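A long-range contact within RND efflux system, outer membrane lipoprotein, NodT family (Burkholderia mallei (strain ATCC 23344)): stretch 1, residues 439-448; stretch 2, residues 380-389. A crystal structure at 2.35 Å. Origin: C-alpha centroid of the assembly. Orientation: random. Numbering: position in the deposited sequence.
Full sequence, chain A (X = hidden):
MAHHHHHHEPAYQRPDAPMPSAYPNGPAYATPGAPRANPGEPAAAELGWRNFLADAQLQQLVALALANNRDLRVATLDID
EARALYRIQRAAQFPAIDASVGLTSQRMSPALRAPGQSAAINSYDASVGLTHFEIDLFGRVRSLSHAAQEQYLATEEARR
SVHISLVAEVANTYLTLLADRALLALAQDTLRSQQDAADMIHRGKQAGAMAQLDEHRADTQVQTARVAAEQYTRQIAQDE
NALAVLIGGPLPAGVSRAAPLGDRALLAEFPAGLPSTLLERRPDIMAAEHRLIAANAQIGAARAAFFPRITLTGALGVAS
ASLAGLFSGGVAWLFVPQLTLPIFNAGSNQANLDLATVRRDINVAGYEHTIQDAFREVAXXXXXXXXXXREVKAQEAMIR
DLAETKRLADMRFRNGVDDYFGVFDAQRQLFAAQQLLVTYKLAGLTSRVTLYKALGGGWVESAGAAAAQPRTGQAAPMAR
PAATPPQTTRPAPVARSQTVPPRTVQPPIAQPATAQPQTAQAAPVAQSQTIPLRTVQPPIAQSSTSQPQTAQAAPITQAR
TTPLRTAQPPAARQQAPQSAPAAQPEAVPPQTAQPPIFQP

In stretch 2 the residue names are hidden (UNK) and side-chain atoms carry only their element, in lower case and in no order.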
ATOM      1  N   THR A 439       0.417  -8.819   8.951  1.00 66.24           N
ATOM      2  CA  THR A 439       0.608  -7.393   8.698  1.00 70.04           C
ATOM      3  C   THR A 439       1.687  -7.156   7.648  1.00 67.72           C
ATOM      4  O   THR A 439       1.568  -6.243   6.822  1.00 75.32           O
ATOM      5  CB  THR A 439       0.963  -6.668   9.995  1.00 78.40           C
ATOM      6  OG1 THR A 439       2.324  -6.950  10.342  1.00 91.16           O
ATOM      7  CG2 THR A 439       0.059  -7.127  11.130  1.00 77.36           C
ATOM      8  N   TYR A 440       2.748  -7.967   7.663  1.00 60.89           N
ATOM      9  CA  TYR A 440       3.797  -7.836   6.658  1.00 61.53           C
ATOM     10  C   TYR A 440       3.316  -8.273   5.280  1.00 59.30           C
ATOM     11  O   TYR A 440       3.759  -7.719   4.267  1.00 56.18           O
ATOM     12  CB  TYR A 440       5.025  -8.651   7.061  1.00 68.25           C
ATOM     13  CG  TYR A 440       5.884  -8.025   8.136  1.00 77.69           C
ATOM     14  CD1 TYR A 440       5.976  -6.645   8.269  1.00 77.72           C
ATOM     15  CD2 TYR A 440       6.616  -8.819   9.016  1.00 86.39           C
ATOM     16  CE1 TYR A 440       6.768  -6.074   9.252  1.00 84.54           C
ATOM     17  CE2 TYR A 440       7.408  -8.258   9.997  1.00 90.78           C
ATOM     18  CZ  TYR A 440       7.481  -6.887  10.111  1.00 94.15           C
ATOM     19  OH  TYR A 440       8.273  -6.332  11.091  1.00102.83           O
ATOM     20  N   LYS A 441       2.435  -9.274   5.219  1.00 58.27           N
ATOM     21  CA  LYS A 441       1.864  -9.662   3.934  1.00 57.26           C
ATOM     22  C   LYS A 441       0.979  -8.554   3.377  1.00 54.17           C
ATOM     23  O   LYS A 441       1.020  -8.262   2.176  1.00 53.77           O
ATOM     24  CB  LYS A 441       1.071 -10.961   4.075  1.00 62.03           C
ATOM     25  CG  LYS A 441       1.926 -12.207   4.268  1.00 69.69           C
ATOM     26  CD  LYS A 441       1.061 -13.454   4.346  1.00 73.50           C
ATOM     27  CE  LYS A 441       1.908 -14.715   4.337  1.00 78.83           C
ATOM     28  NZ  LYS A 441       1.071 -15.946   4.313  1.00 82.53           N
ATOM     29  N   LEU A 442       0.179  -7.921   4.239  1.00 53.40           N
ATOM     30  CA  LEU A 442      -0.698  -6.846   3.789  1.00 61.19           C
ATOM     31  C   LEU A 442       0.105  -5.646   3.307  1.00 61.72           C
ATOM     32  O   LEU A 442      -0.250  -5.019   2.304  1.00 65.09           O
ATOM     33  CB  LEU A 442      -1.647  -6.441   4.914  1.00 62.19           C
ATOM     34  CG  LEU A 442      -2.534  -5.223   4.643  1.00 62.90           C
ATOM     35  CD1 LEU A 442      -3.387  -5.437   3.402  1.00 62.64           C
ATOM     36  CD2 LEU A 442      -3.407  -4.941   5.845  1.00 62.14           C
ATOM     37  N   ALA A 443       1.197  -5.319   4.002  1.00 61.02           N
ATOM     38  CA  ALA A 443       2.040  -4.211   3.571  1.00 56.11           C
ATOM     39  C   ALA A 443       2.598  -4.458   2.175  1.00 60.95           C
ATOM     40  O   ALA A 443       2.691  -3.528   1.363  1.00 54.91           O
ATOM     41  CB  ALA A 443       3.171  -3.991   4.575  1.00 51.53           C
ATOM     42  N   GLY A 444       2.974  -5.705   1.879  1.00 58.18           N
ATOM     43  CA  GLY A 444       3.420  -6.029   0.533  1.00 56.26           C
ATOM     44  C   GLY A 444       2.338  -5.803  -0.506  1.00 63.34           C
ATOM     45  O   GLY A 444       2.602  -5.274  -1.588  1.00 66.84           O
ATOM     46  N   LEU A 445       1.103  -6.198  -0.189  1.00 62.87           N
ATOM     47  CA  LEU A 445      -0.012  -5.938  -1.093  1.00 61.04           C
ATOM     48  C   LEU A 445      -0.275  -4.443  -1.211  1.00 59.62           C
ATOM     49  O   LEU A 445      -0.439  -3.915  -2.318  1.00 56.81           O
ATOM     50  CB  LEU A 445      -1.263  -6.667  -0.603  1.00 62.24           C
ATOM     51  CG  LEU A 445      -1.152  -8.189  -0.495  1.00 58.62           C
ATOM     52  CD1 LEU A 445      -2.439  -8.783   0.051  1.00 57.51           C
ATOM     53  CD2 LEU A 445      -0.809  -8.788  -1.849  1.00 55.59           C
ATOM     54  N   THR A 446      -0.308  -3.745  -0.071  1.00 59.49           N
ATOM     55  CA  THR A 446      -0.544  -2.307  -0.073  1.00 61.42           C
ATOM     56  C   THR A 446       0.469  -1.577  -0.946  1.00 63.19           C
ATOM     57  O   THR A 446       0.108  -0.658  -1.693  1.00 66.36           O
ATOM     58  CB  THR A 446      -0.503  -1.770   1.359  1.00 57.60           C
ATOM     59  OG1 THR A 446      -1.624  -2.274   2.093  1.00 63.53           O
ATOM     60  CG2 THR A 446      -0.535  -0.241   1.374  1.00 48.12           C
ATOM     61  N   SER A 447       1.739  -1.977  -0.875  1.00 54.60           N
ATOM     62  CA  SER A 447       2.763  -1.296  -1.657  1.00 56.26           C
ATOM     63  C   SER A 447       2.621  -1.579  -3.147  1.00 55.23           C
ATOM     64  O   SER A 447       3.060  -0.768  -3.969  1.00 55.38           O
ATOM     65  CB  SER A 447       4.155  -1.696  -1.172  1.00 58.05           C
ATOM     66  OG  SER A 447       4.659  -2.769  -1.939  1.00 65.86           O
ATOM     67  N   ARG A 448       2.031  -2.719  -3.516  1.00 50.41           N
ATOM     68  CA  ARG A 448       1.738  -2.969  -4.925  1.00 50.74           C
ATOM     69  C   ARG A 448       0.603  -2.074  -5.403  1.00 57.70           C
ATOM     70  O   ARG A 448       0.612  -1.601  -6.547  1.00 54.66           O
ATOM     71  CB  ARG A 448       1.394  -4.442  -5.137  1.00 55.83           C
ATOM     72  CG  ARG A 448       2.543  -5.388  -4.803  1.00 59.86           C
ATOM     73  CD  ARG A 448       2.060  -6.796  -4.506  1.00 64.02           C
ATOM     74  NE  ARG A 448       1.523  -7.465  -5.687  1.00 65.69           N
ATOM     75  CZ  ARG A 448       1.339  -8.780  -5.771  1.00 67.19           C
ATOM     76  NH1 ARG A 448       1.656  -9.561  -4.745  1.00 67.22           N
ATOM     77  NH2 ARG A 448       0.847  -9.316  -6.879  1.00 66.12           N
ATOM     78  N   UNK A 380      11.158   4.033  -5.137  1.00 58.02           N
ATOM     79  CA  UNK A 380      10.984   3.890  -3.695  1.00 56.01           C
ATOM     80  C   UNK A 380       9.929   2.842  -3.360  1.00 58.79           C
ATOM     81  O   UNK A 380      10.094   2.073  -2.406  1.00 61.20           O
ATOM     82  c   UNK A 380      10.622   5.239  -3.073  1.00 52.62           C
ATOM     83  o   UNK A 380      12.924   5.773  -3.382  1.00 60.75           O
ATOM     84  o   UNK A 380      11.662   7.267  -2.384  1.00 61.31           O
ATOM     85  c   UNK A 380      11.821   6.158  -2.938  1.00 59.03           C
ATOM     86  N   UNK A 381       8.838   2.796  -4.126  1.00 54.39           N
ATOM     87  CA  UNK A 381       7.800   1.814  -3.841  1.00 56.80           C
ATOM     88  C   UNK A 381       8.228   0.409  -4.244  1.00 56.25           C
ATOM     89  O   UNK A 381       7.777  -0.569  -3.640  1.00 57.06           O
ATOM     90  o   UNK A 381       5.050   2.978  -2.802  1.00 67.61           O
ATOM     91  c   UNK A 381       6.497   2.196  -4.540  1.00 54.06           C
ATOM     92  c   UNK A 381       5.726   3.265  -3.788  1.00 65.75           C
ATOM     93  n   UNK A 381       5.816   4.505  -4.260  1.00 75.40           N
ATOM     94  N   UNK A 382       9.081   0.288  -5.263  1.00 53.72           N
ATOM     95  CA  UNK A 382       9.616  -1.018  -5.624  1.00 56.49           C
ATOM     96  C   UNK A 382      10.561  -1.536  -4.548  1.00 58.11           C
ATOM     97  O   UNK A 382      10.541  -2.726  -4.213  1.00 60.04           O
ATOM     98  c   UNK A 382       9.469  -0.848  -8.232  1.00 56.46           C
ATOM     99  c   UNK A 382      10.331  -0.936  -6.972  1.00 58.91           C
ATOM    100  c   UNK A 382      10.280  -0.235  -9.361  1.00 52.04           C
ATOM    101  c   UNK A 382       8.973  -2.231  -8.624  1.00 55.55           C
ATOM    102  N   UNK A 383      11.397  -0.653  -3.993  1.00 58.48           N
ATOM    103  CA  UNK A 383      12.279  -1.056  -2.903  1.00 58.41           C
ATOM    104  C   UNK A 383      11.483  -1.360  -1.644  1.00 60.82           C
ATOM    105  O   UNK A 383      11.778  -2.330  -0.937  1.00 60.94           O
ATOM    106  c   UNK A 383      13.316   0.033  -2.631  1.00 55.69           C
ATOM    107  N   UNK A 384      10.467  -0.544  -1.352  1.00 59.48           N
ATOM    108  CA  UNK A 384       9.607  -0.804  -0.203  1.00 56.06           C
ATOM    109  C   UNK A 384       8.992  -2.194  -0.283  1.00 59.44           C
ATOM    110  O   UNK A 384       8.955  -2.927   0.712  1.00 58.14           O
ATOM    111  c   UNK A 384       8.513   0.257  -0.112  1.00 53.93           C
ATOM    112  N   UNK A 385       8.508  -2.576  -1.468  1.00 58.19           N
ATOM    113  CA  UNK A 385       7.932  -3.906  -1.625  1.00 54.46           C
ATOM    114  C   UNK A 385       8.977  -4.987  -1.401  1.00 52.99           C
ATOM    115  O   UNK A 385       8.701  -5.997  -0.743  1.00 57.90           O
ATOM    116  n   UNK A 385       5.811  -7.246  -4.435  1.00 63.54           N
ATOM    117  n   UNK A 385       4.792  -9.069  -5.390  1.00 72.40           N
ATOM    118  c   UNK A 385       5.403  -7.900  -5.516  1.00 70.68           C
ATOM    119  n   UNK A 385       5.600  -7.381  -6.721  1.00 72.76           N
ATOM    120  c   UNK A 385       7.311  -4.066  -3.008  1.00 50.42           C
ATOM    121  c   UNK A 385       6.451  -5.313  -3.097  1.00 55.43           C
ATOM    122  c   UNK A 385       6.495  -5.958  -4.460  1.00 59.46           C
ATOM    123  N   UNK A 386      10.178  -4.803  -1.959  1.00 51.07           N
ATOM    124  CA  UNK A 386      11.242  -5.782  -1.773  1.00 56.60           C
ATOM    125  C   UNK A 386      11.599  -5.941  -0.301  1.00 59.48           C
ATOM    126  O   UNK A 386      11.934  -7.045   0.142  1.00 64.10           O
ATOM    127  c   UNK A 386      12.475  -5.375  -2.583  1.00 56.94           C
ATOM    128  N   UNK A 387      11.524  -4.853   0.470  1.00 58.34           N
ATOM    129  CA  UNK A 387      11.750  -4.946   1.909  1.00 60.94           C
ATOM    130  C   UNK A 387      10.657  -5.765   2.587  1.00 63.97           C
ATOM    131  O   UNK A 387      10.946  -6.619   3.435  1.00 65.97           O
ATOM    132  o   UNK A 387      12.992  -2.876   2.033  1.00 60.93           O
ATOM    133  c   UNK A 387      11.824  -3.545   2.519  1.00 58.62           C
ATOM    134  c   UNK A 387      11.884  -3.625   4.038  1.00 57.41           C
ATOM    135  N   UNK A 388       9.398  -5.531   2.212  1.00 59.97           N
ATOM    136  CA  UNK A 388       8.293  -6.241   2.846  1.00 59.54           C
ATOM    137  C   UNK A 388       8.320  -7.731   2.519  1.00 57.37           C
ATOM    138  O   UNK A 388       8.020  -8.562   3.383  1.00 53.70           O
ATOM    139  c   UNK A 388       6.229  -3.218   2.207  1.00 58.26           C
ATOM    140  c   UNK A 388       6.022  -1.950   2.726  1.00 58.96           C
ATOM    141  c   UNK A 388       7.036  -3.960   4.322  1.00 62.80           C
ATOM    142  c   UNK A 388       6.832  -2.696   4.849  1.00 66.94           C
ATOM    143  c   UNK A 388       6.963  -5.622   2.427  1.00 59.58           C
ATOM    144  o   UNK A 388       6.118  -0.435   4.563  1.00 65.95           O
ATOM    145  c   UNK A 388       6.734  -4.242   2.997  1.00 62.50           C
ATOM    146  c   UNK A 388       6.322  -1.694   4.045  1.00 63.19           C
ATOM    147  N   UNK A 389       8.661  -8.087   1.276  1.00 55.04           N
ATOM    148  CA  UNK A 389       8.753  -9.498   0.921  1.00 60.32           C
ATOM    149  C   UNK A 389       9.911 -10.166   1.647  1.00 62.85           C
ATOM    150  O   UNK A 389       9.838 -11.359   1.963  1.00 64.74           O
ATOM    151  o   UNK A 389       6.372 -10.747  -0.755  1.00 83.67           O
ATOM    152  c   UNK A 389       8.902  -9.655  -0.595  1.00 68.40           C
ATOM    153  c   UNK A 389       7.818  -8.962  -1.420  1.00 76.94           C
ATOM    154  c   UNK A 389       6.504  -9.726  -1.464  1.00 83.08           C
ATOM    155  o   UNK A 389       5.601  -9.301  -2.217  1.00 83.32           O
TER

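Position 380 has four side-chain atoms: two carbons, the second carrying two oxygens. This is a short carboxylate, Asp380. It lies out of reach of stretch 1.

Position 381 also has two carbons, but the second carries one oxygen and one nitrogen. That is an amide, Asn381. Its CA-to-CB bond points toward stretch 1, and its backbone O lies 4.2 Å from Ser447 OG, without a hydrogen bond.

Position 382 has four carbons, forked at the second. This is Leu382, and it points away from stretch 1.

Position 383 has a single carbon, so it is Ala383. It is out of reach.

Position 384 again has one carbon, which makes it Ala384. It points toward stretch 1 but stops short of contact.

Position 385 has three carbons, a nitrogen, and then a carbon carrying two more nitrogens. The chain leaves sideways, and its end comes nearer to stretch 1. Its CB lies 3.1 Å from Ser447 OG. The terminal group is a guanidinium, so this is Arg385. It lies flat on the guanidinium of Arg448, with centres 4.2 Å apart and planes at 28°.

Position 386 has one carbon and is Ala386. It points away.

Position 387 has one carbon carrying an oxygen and a second carbon. This is Thr387. Its OG1 makes a weak hydrogen bond to Ala383 O at 3.3 Å, within its own helix.

Position 388 has one carbon, then a ring of six carbons bearing an oxygen. The methyl of Ala443 sits over one ring face. A phenol ring identifies Tyr388. Ala443 CB is 3.7 Å from the ring centroid and 2° off the normal, a CH-pi contact. Ser447 CB lies at the ring edge, 4.2 Å from Tyr388 CD2.

Position 389 has three carbons, the third carrying two oxygens. This is Glu389. Its CA-to-CB bond points away, but the end of the chain comes nearer. Arg385 NE donates to Glu389 OE1 at 3.0 Å, forming a salt bridge one turn apart.

The two helices run nearly antiparallel, at 161°, with axes 8.6 Å apart at closest approach. The backbones come close at Gly444, whose CA is 5.4 Å from the CA of Tyr388. No hydrogen bond crosses the contact, so packing carries it. Tyr388 is the knob, set among Tyr440, Ala443, Gly444 and Ser447. The arginine stack brings two donors together, with Arg385 NH2 3.2 Å from Arg448 NH1. These are like charges, and the salt bridge to Glu389 places a negative charge beside Arg385.

Stretch 2 380-389: DNLAARATYE
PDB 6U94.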